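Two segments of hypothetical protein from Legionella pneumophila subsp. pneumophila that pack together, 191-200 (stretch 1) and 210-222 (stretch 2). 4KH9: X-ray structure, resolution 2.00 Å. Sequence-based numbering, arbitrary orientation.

Stretch 1 191-200: EYDVNDVDAR
Stretch 2 (210-222) SLNLTKLKSNVFE

The ammonium group of Lys215 is the strongest polar anchor between the two stretches. Its NZ forms a salt bridge with Asp193 OD1 at 2.9 Å and donates hydrogen bonds to Val194 O at 2.8 Å and Asn195 OD1 at 3.0 Å. Three acceptors suit an ammonium group, which has three protons to give. To reach them the lysine is almost fully extended, all four chi angles t, from a CB directed toward stretch 1. Asp193 (chi1 t) and Asn195 (chi1 m) both start with CB pointing away, yet their side chains bend back so that the carboxylate and amide oxygens meet NZ.

Beside this cluster the backbone of Val194 donates from N to Ser218 O at 2.7 Å, nearly linear at 168°, while Ser218 OG, with chi1 p, donates to Tyr192 O at 2.9 Å. Serine suits this turn between strands 212-217 and 220-222 because its short hydroxyl reaches a backbone carbonyl directly. Its phi/psi of -55/-34 contrasts with the extended strands, whose hairpin is paired by Thr214 N to Glu222 O and Glu222 N to Thr214 O, both 2.9 Å. The CA atoms of Asp193 and Ser218 lie 4.5 Å apart.

At the other end, Arg200 and Ser210 form an antiparallel, non-hydrogen-bonded pair with CA atoms 4.2 Å apart and side chains on the same sheet face. Next to it, Leu211 N donates to Ala199 O at 3.1 Å and 166°. Water 1 extends the link, accepting from Ala199 N at 3.0 Å and donating to Leu211 O at 3.1 Å. Between these ends strands 196-200 and 212-217 run at 143°, their axes 7.9 Å apart at closest, so side chains fill the space.

Val197 and Ala199 point toward stretch 2, while Asp196 and Asp198 point away, the alternation expected of an extended strand. Val197, chi1 t, sets CG2 over one face of the Phe221 ring, 3.7 Å from its centroid and 17° off the normal, a CH-pi contact. Phe221 (chi1 -82°, chi2 76°) offers a broad, flat surface; Val194 O approaches the ring edge, 3.4 Å from Phe221 CE1, and Val194 CG1 lies 3.9 Å from that same CE1. The other Val197 methyl, CG1, meets Leu213 CD1 at 3.9 Å. The small Ala199 CB fits against Leu211 CD1 at 3.9 Å and Leu213 CD2 at 4.2 Å; both leucines have chi1 m and chi2 t. In all, 651 Å² is buried, counting both sides.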

# COMPACT_ATOMS: atom_id res chain seq x y z
N GLU A 191 1.41 -20.70 -20.32
CA GLU A 191 2.31 -19.58 -20.56
C GLU A 191 1.51 -18.53 -21.32
O GLU A 191 1.05 -18.80 -22.44
CB GLU A 191 3.59 -20.00 -21.32
CG GLU A 191 4.53 -20.93 -20.56
CD GLU A 191 5.26 -20.34 -19.36
OE1 GLU A 191 5.77 -19.20 -19.46
OE2 GLU A 191 5.38 -21.06 -18.34
N TYR A 192 1.25 -17.39 -20.67
CA TYR A 192 0.46 -16.33 -21.31
C TYR A 192 1.35 -15.33 -22.02
O TYR A 192 2.53 -15.20 -21.67
CB TYR A 192 -0.40 -15.57 -20.27
CG TYR A 192 -1.37 -16.42 -19.48
CD1 TYR A 192 -2.47 -17.02 -20.10
CD2 TYR A 192 -1.23 -16.59 -18.11
CE1 TYR A 192 -3.39 -17.78 -19.37
CE2 TYR A 192 -2.14 -17.34 -17.37
CZ TYR A 192 -3.22 -17.95 -18.01
OH TYR A 192 -4.12 -18.70 -17.30
N ASP A 193 0.76 -14.62 -22.99
CA ASP A 193 1.31 -13.48 -23.69
C ASP A 193 0.43 -12.29 -23.39
O ASP A 193 -0.74 -12.27 -23.76
CB ASP A 193 1.44 -13.69 -25.20
CG ASP A 193 2.16 -12.48 -25.83
OD1 ASP A 193 3.27 -12.14 -25.38
OD2 ASP A 193 1.55 -11.81 -26.68
N VAL A 194 0.98 -11.33 -22.65
CA VAL A 194 0.24 -10.16 -22.19
C VAL A 194 0.66 -8.90 -22.96
O VAL A 194 1.84 -8.66 -23.11
CB VAL A 194 0.43 -9.98 -20.65
CG1 VAL A 194 -0.33 -8.76 -20.13
CG2 VAL A 194 -0.01 -11.23 -19.89
N ASN A 195 -0.32 -8.10 -23.39
CA ASN A 195 -0.11 -6.82 -24.05
C ASN A 195 -1.02 -5.74 -23.44
O ASN A 195 -0.67 -4.57 -23.49
CB ASN A 195 -0.33 -6.94 -25.56
CG ASN A 195 0.72 -7.73 -26.30
OD1 ASN A 195 1.91 -7.38 -26.30
ND2 ASN A 195 0.31 -8.80 -26.98
N ASP A 196 -2.19 -6.13 -22.87
CA ASP A 196 -3.09 -5.15 -22.30
C ASP A 196 -2.84 -5.07 -20.78
O ASP A 196 -3.32 -5.90 -20.00
CB ASP A 196 -4.56 -5.48 -22.64
CG ASP A 196 -5.60 -4.41 -22.30
OD1 ASP A 196 -5.20 -3.33 -21.81
OD2 ASP A 196 -6.81 -4.66 -22.49
N VAL A 197 -1.99 -4.09 -20.39
CA VAL A 197 -1.59 -3.81 -19.00
C VAL A 197 -1.71 -2.33 -18.72
O VAL A 197 -1.21 -1.52 -19.50
CB VAL A 197 -0.14 -4.28 -18.66
CG1 VAL A 197 0.21 -4.05 -17.18
CG2 VAL A 197 0.13 -5.71 -19.05
N ASP A 198 -2.30 -1.97 -17.59
CA ASP A 198 -2.40 -0.57 -17.14
C ASP A 198 -1.93 -0.53 -15.69
O ASP A 198 -2.26 -1.46 -14.94
CB ASP A 198 -3.85 -0.05 -17.27
CG ASP A 198 -4.50 -0.25 -18.63
OD1 ASP A 198 -3.96 0.28 -19.63
OD2 ASP A 198 -5.55 -0.94 -18.70
N ALA A 199 -1.16 0.48 -15.29
CA ALA A 199 -0.69 0.57 -13.89
C ALA A 199 -0.48 2.02 -13.50
O ALA A 199 -0.08 2.85 -14.33
CB ALA A 199 0.59 -0.25 -13.70
N ARG A 200 -0.77 2.35 -12.24
CA ARG A 200 -0.61 3.71 -11.74
C ARG A 200 -0.37 3.68 -10.27
O ARG A 200 -0.58 2.67 -9.62
CB ARG A 200 -1.87 4.56 -12.06
CG ARG A 200 -3.14 4.02 -11.36
CD ARG A 200 -4.33 4.90 -11.66
NE ARG A 200 -5.50 4.52 -10.88
CZ ARG A 200 -6.64 5.22 -10.86
NH1 ARG A 200 -6.76 6.33 -11.58
NH2 ARG A 200 -7.66 4.81 -10.11
N SER A 210 0.94 8.01 -13.15
CA SER A 210 0.88 6.87 -14.08
C SER A 210 2.27 6.18 -14.18
O SER A 210 3.29 6.84 -13.97
CB SER A 210 0.42 7.34 -15.45
OG SER A 210 -0.88 7.92 -15.35
N LEU A 211 2.30 4.86 -14.35
CA LEU A 211 3.58 4.17 -14.48
C LEU A 211 3.90 3.99 -15.91
O LEU A 211 3.00 3.63 -16.67
CB LEU A 211 3.58 2.77 -13.84
CG LEU A 211 3.73 2.52 -12.38
CD1 LEU A 211 3.93 1.02 -12.19
CD2 LEU A 211 4.96 3.21 -11.79
N ASN A 212 5.17 4.17 -16.29
CA ASN A 212 5.64 3.95 -17.65
C ASN A 212 6.09 2.51 -17.73
O ASN A 212 7.01 2.11 -17.00
CB ASN A 212 6.75 4.95 -17.97
CG ASN A 212 6.30 6.39 -17.82
OD1 ASN A 212 6.87 7.18 -17.06
ND2 ASN A 212 5.23 6.76 -18.50
N LEU A 213 5.43 1.71 -18.58
CA LEU A 213 5.67 0.27 -18.64
C LEU A 213 6.56 -0.19 -19.79
O LEU A 213 6.57 0.39 -20.89
CB LEU A 213 4.30 -0.48 -18.77
CG LEU A 213 3.28 -0.24 -17.64
CD1 LEU A 213 1.88 -0.69 -18.06
CD2 LEU A 213 3.70 -0.95 -16.37
N THR A 214 7.25 -1.30 -19.53
CA THR A 214 8.07 -2.01 -20.51
C THR A 214 7.82 -3.47 -20.35
O THR A 214 7.77 -3.94 -19.24
CB THR A 214 9.60 -1.68 -20.41
OG1 THR A 214 10.04 -1.95 -19.09
CG2 THR A 214 9.93 -0.24 -20.76
N LYS A 215 7.64 -4.18 -21.45
CA LYS A 215 7.45 -5.62 -21.49
C LYS A 215 8.81 -6.30 -21.30
O LYS A 215 9.74 -6.07 -22.09
CB LYS A 215 6.79 -6.01 -22.82
CG LYS A 215 6.24 -7.44 -22.81
CD LYS A 215 5.29 -7.66 -23.95
CE LYS A 215 4.86 -9.11 -24.01
NZ LYS A 215 3.81 -9.32 -25.06
N LEU A 216 8.94 -7.12 -20.26
CA LEU A 216 10.21 -7.82 -19.97
C LEU A 216 10.18 -9.25 -20.55
O LEU A 216 11.17 -9.70 -21.13
CB LEU A 216 10.47 -7.83 -18.46
CG LEU A 216 11.79 -8.46 -17.98
CD1 LEU A 216 12.99 -7.53 -18.25
CD2 LEU A 216 11.73 -8.79 -16.49
N LYS A 217 9.03 -9.93 -20.40
CA LYS A 217 8.72 -11.29 -20.88
C LYS A 217 7.32 -11.30 -21.42
O LYS A 217 6.60 -10.33 -21.23
CB LYS A 217 8.85 -12.33 -19.72
CG LYS A 217 10.25 -12.53 -19.17
CD LYS A 217 10.29 -13.51 -17.98
CE LYS A 217 9.71 -14.90 -18.22
NZ LYS A 217 10.32 -15.61 -19.37
N SER A 218 6.88 -12.41 -22.05
CA SER A 218 5.51 -12.52 -22.55
C SER A 218 4.48 -12.26 -21.42
O SER A 218 3.44 -11.66 -21.68
CB SER A 218 5.27 -13.89 -23.17
OG SER A 218 5.40 -14.93 -22.21
N ASN A 219 4.80 -12.65 -20.17
CA ASN A 219 3.89 -12.50 -19.04
C ASN A 219 4.43 -11.56 -17.92
O ASN A 219 3.85 -11.54 -16.84
CB ASN A 219 3.60 -13.89 -18.43
CG ASN A 219 4.82 -14.50 -17.74
OD1 ASN A 219 5.96 -14.41 -18.22
ND2 ASN A 219 4.61 -15.02 -16.55
N VAL A 220 5.55 -10.86 -18.14
CA VAL A 220 6.14 -9.99 -17.12
C VAL A 220 6.35 -8.57 -17.68
O VAL A 220 6.90 -8.39 -18.78
CB VAL A 220 7.48 -10.58 -16.58
CG1 VAL A 220 8.09 -9.70 -15.49
CG2 VAL A 220 7.30 -12.02 -16.06
N PHE A 221 5.96 -7.57 -16.87
CA PHE A 221 6.11 -6.15 -17.15
C PHE A 221 6.82 -5.47 -16.02
O PHE A 221 6.61 -5.81 -14.86
CB PHE A 221 4.74 -5.47 -17.37
CG PHE A 221 4.19 -5.64 -18.77
CD1 PHE A 221 3.63 -6.85 -19.18
CD2 PHE A 221 4.26 -4.61 -19.69
CE1 PHE A 221 3.15 -7.01 -20.49
CE2 PHE A 221 3.76 -4.76 -20.99
CZ PHE A 221 3.22 -5.97 -21.38
N GLU A 222 7.63 -4.45 -16.36
CA GLU A 222 8.24 -3.57 -15.38
C GLU A 222 7.67 -2.19 -15.57
O GLU A 222 7.40 -1.79 -16.69
CB GLU A 222 9.77 -3.56 -15.51
CG GLU A 222 10.42 -4.84 -15.03
CD GLU A 222 11.93 -4.89 -15.22
OE1 GLU A 222 12.39 -4.56 -16.34
OE2 GLU A 222 12.63 -5.32 -14.28
O HOH W 1 0.30 2.17 -17.34